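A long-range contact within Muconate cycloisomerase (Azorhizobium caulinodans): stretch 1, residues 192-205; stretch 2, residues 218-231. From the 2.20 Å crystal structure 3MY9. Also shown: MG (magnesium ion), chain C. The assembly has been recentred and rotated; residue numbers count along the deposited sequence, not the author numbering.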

# COMPACT_ATOMS: atom_id res chain seq x y z
N ILE A 192 11.71 -13.94 -37.31
CA ILE A 192 10.69 -14.75 -36.67
C ILE A 192 10.20 -14.06 -35.42
O ILE A 192 10.98 -13.42 -34.71
CB ILE A 192 11.16 -16.20 -36.33
CG1 ILE A 192 12.32 -16.19 -35.34
CG2 ILE A 192 11.52 -16.97 -37.62
CD1 ILE A 192 12.64 -17.53 -34.81
N ASP A 193 8.90 -14.20 -35.18
CA ASP A 193 8.23 -13.76 -34.02
C ASP A 193 8.18 -14.99 -33.12
O ASP A 193 7.29 -15.82 -33.24
CB ASP A 193 6.82 -13.26 -34.42
CG ASP A 193 5.95 -12.87 -33.23
OD1 ASP A 193 6.34 -13.11 -32.07
OD2 ASP A 193 4.84 -12.33 -33.45
N LEU A 194 9.16 -15.10 -32.21
CA LEU A 194 9.38 -16.30 -31.43
C LEU A 194 8.79 -16.16 -30.04
O LEU A 194 9.14 -15.23 -29.32
CB LEU A 194 10.89 -16.55 -31.30
CG LEU A 194 11.34 -17.76 -30.47
CD1 LEU A 194 10.77 -19.05 -31.02
CD2 LEU A 194 12.88 -17.85 -30.43
N ARG A 195 7.94 -17.11 -29.66
CA ARG A 195 7.34 -17.15 -28.33
C ARG A 195 7.80 -18.41 -27.62
O ARG A 195 8.11 -19.41 -28.28
CB ARG A 195 5.81 -17.16 -28.45
CG ARG A 195 5.23 -15.87 -29.02
CD ARG A 195 4.82 -16.04 -30.48
NE ARG A 195 4.33 -14.79 -31.03
CZ ARG A 195 3.04 -14.50 -31.17
NH1 ARG A 195 2.10 -15.33 -30.78
NH2 ARG A 195 2.71 -13.35 -31.69
N LEU A 196 7.87 -18.37 -26.30
CA LEU A 196 8.24 -19.56 -25.51
C LEU A 196 7.08 -19.93 -24.60
O LEU A 196 6.39 -19.06 -24.09
CB LEU A 196 9.46 -19.31 -24.62
CG LEU A 196 10.69 -18.66 -25.29
CD1 LEU A 196 11.86 -18.49 -24.27
CD2 LEU A 196 11.15 -19.51 -26.45
N ASP A 197 6.89 -21.21 -24.35
CA ASP A 197 5.84 -21.68 -23.48
C ASP A 197 6.38 -22.72 -22.51
O ASP A 197 6.79 -23.76 -22.94
CB ASP A 197 4.74 -22.30 -24.33
CG ASP A 197 3.47 -22.59 -23.56
OD1 ASP A 197 2.46 -22.85 -24.25
OD2 ASP A 197 3.45 -22.49 -22.31
N PHE A 198 6.35 -22.43 -21.21
CA PHE A 198 6.83 -23.43 -20.23
C PHE A 198 5.73 -24.41 -19.76
O PHE A 198 5.99 -25.29 -18.97
CB PHE A 198 7.45 -22.73 -19.02
CG PHE A 198 8.82 -22.16 -19.28
CD1 PHE A 198 9.94 -22.93 -19.06
CD2 PHE A 198 8.97 -20.86 -19.75
CE1 PHE A 198 11.21 -22.42 -19.29
CE2 PHE A 198 10.24 -20.34 -20.00
CZ PHE A 198 11.36 -21.13 -19.77
N ASN A 199 4.52 -24.22 -20.25
CA ASN A 199 3.35 -25.04 -19.85
C ASN A 199 3.23 -25.23 -18.33
O ASN A 199 3.08 -26.33 -17.83
CB ASN A 199 3.35 -26.34 -20.66
CG ASN A 199 2.93 -26.10 -22.14
OD1 ASN A 199 1.76 -25.78 -22.43
ND2 ASN A 199 3.89 -26.24 -23.07
N GLN A 200 3.35 -24.12 -17.60
CA GLN A 200 3.26 -24.11 -16.13
C GLN A 200 4.27 -25.01 -15.40
O GLN A 200 4.10 -25.28 -14.21
CB GLN A 200 1.85 -24.54 -15.68
CG GLN A 200 0.70 -23.83 -16.39
CD GLN A 200 -0.67 -24.35 -15.89
OE1 GLN A 200 -1.13 -23.99 -14.80
NE2 GLN A 200 -1.30 -25.20 -16.69
N ALA A 201 5.32 -25.47 -16.09
CA ALA A 201 6.20 -26.49 -15.52
C ALA A 201 7.23 -25.94 -14.51
O ALA A 201 7.82 -26.70 -13.78
CB ALA A 201 6.93 -27.26 -16.65
N LEU A 202 7.47 -24.63 -14.48
CA LEU A 202 8.45 -24.07 -13.54
C LEU A 202 7.79 -23.89 -12.18
O LEU A 202 6.57 -23.79 -12.09
CB LEU A 202 8.98 -22.73 -14.03
CG LEU A 202 9.76 -22.80 -15.35
CD1 LEU A 202 10.47 -21.47 -15.61
CD2 LEU A 202 10.79 -24.00 -15.34
N THR A 203 8.59 -23.92 -11.12
CA THR A 203 8.13 -23.49 -9.80
C THR A 203 8.61 -22.08 -9.54
O THR A 203 9.63 -21.68 -10.06
CB THR A 203 8.65 -24.41 -8.72
OG1 THR A 203 10.07 -24.45 -8.83
CG2 THR A 203 8.08 -25.84 -8.89
N PRO A 204 7.87 -21.30 -8.74
CA PRO A 204 8.38 -19.99 -8.34
C PRO A 204 9.82 -20.05 -7.74
O PRO A 204 10.63 -19.18 -8.04
CB PRO A 204 7.36 -19.50 -7.30
CG PRO A 204 6.06 -20.17 -7.71
CD PRO A 204 6.50 -21.54 -8.24
N PHE A 205 10.13 -21.05 -6.92
CA PHE A 205 11.51 -21.29 -6.48
C PHE A 205 12.39 -21.64 -7.70
O PHE A 205 12.13 -22.62 -8.44
CB PHE A 205 11.52 -22.48 -5.51
CG PHE A 205 12.85 -22.79 -4.87
CD1 PHE A 205 13.74 -23.67 -5.48
CD2 PHE A 205 13.15 -22.29 -3.61
CE1 PHE A 205 14.93 -24.01 -4.88
CE2 PHE A 205 14.34 -22.63 -2.98
CZ PHE A 205 15.24 -23.48 -3.60
MG MG C . -1.17 -22.32 -22.29
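Stretch 2, residues 218-231: RPTFIEQPVPRRHL

Stretch 1 is a strand at 193-197 and loop or turn afterwards; the strand of stretch 2 takes in Ile222 and Glu223. Stretch 2 runs parallel to stretch 1, and its backbone follows it in register: Leu196 pairs with Ile222 and Asp197 with Glu223, CA to CA 4.9 and 4.7 Å. At the start Asp193 OD1 accepts a hydrogen bond from Thr220 OG1 (2.6 Å) and also holds Arg195 NE (2.8 Å) in a salt bridge. The same arginine lays its CG over the face of the Phe221 ring, 3.6 Å from the ring centroid. Backbone bonds then alternate: Thr220 N to Leu194 O (2.8 Å), Leu196 N to Phe221 O (3.2 Å), Glu223 N to Leu196 O (2.9 Å). Leu196 shares one sheet face with Ile222 and packs its CG on Pro219 CB (3.9 Å). On the other face the acids Asp197 and Glu223 lie side by side; Glu223 OE2 binds magnesium at 2.2 Å, and Asp197 OD1 accepts from a metal-bound water at 2.6 Å.

The Phe198 N to Glu223 O bond is weak (3.5 Å), and the ring meets Ile222 CG2 at its edge, CD2 to CG2 3.8 Å. A type I' turn, Phe198 to Ala201, follows, yet contact persists through loop: Gln200 N bonds Gln224 O (3.0 Å) and Leu202 N bonds Pro225 O (2.9 Å). Finally Pro204 CG covers a face of the His230 ring, 3.6 Å from His230 CG.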

# COMPACT_ATOMS: atom_id res chain seq x y z
N ARG A 218 15.10 -12.33 -26.24
CA ARG A 218 14.03 -11.39 -26.56
C ARG A 218 12.82 -12.03 -27.17
O ARG A 218 12.31 -11.57 -28.17
CB ARG A 218 14.53 -10.27 -27.51
CG ARG A 218 15.73 -9.55 -26.93
CD ARG A 218 16.08 -8.28 -27.71
NE ARG A 218 17.17 -7.58 -27.02
CZ ARG A 218 17.37 -6.26 -27.05
NH1 ARG A 218 16.57 -5.45 -27.73
NH2 ARG A 218 18.39 -5.74 -26.38
N PRO A 219 12.32 -13.10 -26.57
CA PRO A 219 11.09 -13.66 -27.16
C PRO A 219 9.95 -12.63 -27.11
O PRO A 219 9.97 -11.72 -26.28
CB PRO A 219 10.79 -14.84 -26.26
CG PRO A 219 11.47 -14.56 -24.99
CD PRO A 219 12.69 -13.79 -25.33
N THR A 220 8.99 -12.74 -28.01
CA THR A 220 7.84 -11.82 -28.02
C THR A 220 7.06 -11.94 -26.73
O THR A 220 6.62 -10.95 -26.21
CB THR A 220 6.96 -12.08 -29.25
OG1 THR A 220 7.75 -11.77 -30.38
CG2 THR A 220 5.66 -11.21 -29.26
N PHE A 221 6.90 -13.15 -26.21
CA PHE A 221 6.37 -13.31 -24.86
C PHE A 221 6.75 -14.66 -24.31
O PHE A 221 7.14 -15.56 -25.06
CB PHE A 221 4.84 -13.07 -24.77
CG PHE A 221 3.95 -14.06 -25.57
CD1 PHE A 221 3.85 -15.41 -25.22
CD2 PHE A 221 3.14 -13.59 -26.61
CE1 PHE A 221 3.02 -16.28 -25.92
CE2 PHE A 221 2.30 -14.46 -27.33
CZ PHE A 221 2.24 -15.81 -27.00
N ILE A 222 6.63 -14.81 -23.00
CA ILE A 222 6.82 -16.09 -22.32
C ILE A 222 5.48 -16.46 -21.68
O ILE A 222 4.92 -15.67 -20.92
CB ILE A 222 7.90 -15.99 -21.27
CG1 ILE A 222 9.26 -15.67 -21.93
CG2 ILE A 222 7.97 -17.27 -20.45
CD1 ILE A 222 10.34 -15.30 -20.94
N GLU A 223 4.95 -17.63 -22.02
CA GLU A 223 3.61 -18.03 -21.55
C GLU A 223 3.63 -18.81 -20.24
O GLU A 223 4.33 -19.82 -20.11
CB GLU A 223 2.86 -18.81 -22.64
CG GLU A 223 1.52 -19.40 -22.21
CD GLU A 223 0.66 -19.87 -23.40
OE1 GLU A 223 1.05 -19.69 -24.57
OE2 GLU A 223 -0.41 -20.45 -23.15
N GLN A 224 2.86 -18.29 -19.28
CA GLN A 224 2.52 -18.93 -18.01
C GLN A 224 3.59 -19.91 -17.50
O GLN A 224 3.39 -21.13 -17.49
CB GLN A 224 1.13 -19.62 -18.17
CG GLN A 224 0.45 -20.08 -16.90
CD GLN A 224 -0.19 -18.90 -16.14
OE1 GLN A 224 -0.82 -18.04 -16.75
NE2 GLN A 224 -0.03 -18.87 -14.82
N PRO A 225 4.72 -19.38 -17.04
CA PRO A 225 5.79 -20.27 -16.63
C PRO A 225 5.48 -21.11 -15.37
O PRO A 225 6.04 -22.19 -15.22
CB PRO A 225 6.99 -19.33 -16.40
CG PRO A 225 6.37 -17.92 -16.23
CD PRO A 225 5.15 -17.96 -17.11
N VAL A 226 4.57 -20.62 -14.52
CA VAL A 226 4.19 -21.29 -13.27
C VAL A 226 2.66 -21.49 -13.23
O VAL A 226 1.97 -20.88 -14.03
CB VAL A 226 4.66 -20.49 -12.04
CG1 VAL A 226 6.24 -20.32 -12.05
CG2 VAL A 226 3.93 -19.11 -11.94
N PRO A 227 2.14 -22.37 -12.35
CA PRO A 227 0.70 -22.59 -12.25
C PRO A 227 -0.10 -21.35 -11.85
O PRO A 227 0.47 -20.36 -11.32
CB PRO A 227 0.57 -23.64 -11.12
CG PRO A 227 1.90 -24.35 -11.09
CD PRO A 227 2.92 -23.37 -11.60
N ARG A 228 -1.41 -21.47 -12.08
CA ARG A 228 -2.41 -20.43 -11.90
C ARG A 228 -2.32 -19.67 -10.55
O ARG A 228 -2.40 -18.46 -10.52
CB ARG A 228 -3.81 -21.05 -12.07
CG ARG A 228 -4.99 -20.16 -11.60
CD ARG A 228 -6.33 -20.80 -11.91
NE ARG A 228 -7.43 -20.01 -11.37
CZ ARG A 228 -7.99 -18.95 -11.96
NH1 ARG A 228 -9.00 -18.32 -11.35
NH2 ARG A 228 -7.57 -18.49 -13.13
N ARG A 229 -2.10 -20.39 -9.46
CA ARG A 229 -2.08 -19.75 -8.11
C ARG A 229 -1.11 -18.57 -7.93
O ARG A 229 -1.45 -17.57 -7.26
CB ARG A 229 -1.76 -20.77 -7.04
CG ARG A 229 -2.46 -22.13 -7.25
CD ARG A 229 -1.48 -23.24 -7.62
NE ARG A 229 -0.55 -23.47 -6.51
CZ ARG A 229 0.19 -24.55 -6.35
NH1 ARG A 229 0.14 -25.56 -7.23
NH2 ARG A 229 1.00 -24.63 -5.29
N HIS A 230 0.08 -18.70 -8.53
CA HIS A 230 1.23 -17.93 -8.11
C HIS A 230 1.30 -16.55 -8.75
O HIS A 230 2.24 -16.22 -9.46
CB HIS A 230 2.51 -18.73 -8.38
CG HIS A 230 2.51 -20.06 -7.73
ND1 HIS A 230 2.39 -20.22 -6.37
CD2 HIS A 230 2.65 -21.30 -8.25
CE1 HIS A 230 2.40 -21.51 -6.08
NE2 HIS A 230 2.57 -22.19 -7.20
N LEU A 231 0.30 -15.73 -8.44
CA LEU A 231 0.14 -14.45 -9.08
C LEU A 231 1.23 -13.51 -8.64
O LEU A 231 1.77 -12.76 -9.45
CB LEU A 231 -1.25 -13.83 -8.79
CG LEU A 231 -2.46 -14.14 -9.68
CD1 LEU A 231 -3.64 -13.30 -9.22
CD2 LEU A 231 -2.18 -13.89 -11.15
O HOH W 1 10.49 -12.45 -31.30
O HOH W 2 0.43 -23.54 -22.70
O HOH W 3 -2.08 -23.95 -21.47
O HOH W 4 -0.29 -22.18 -20.35
O HOH W 5 -2.10 -23.04 -24.23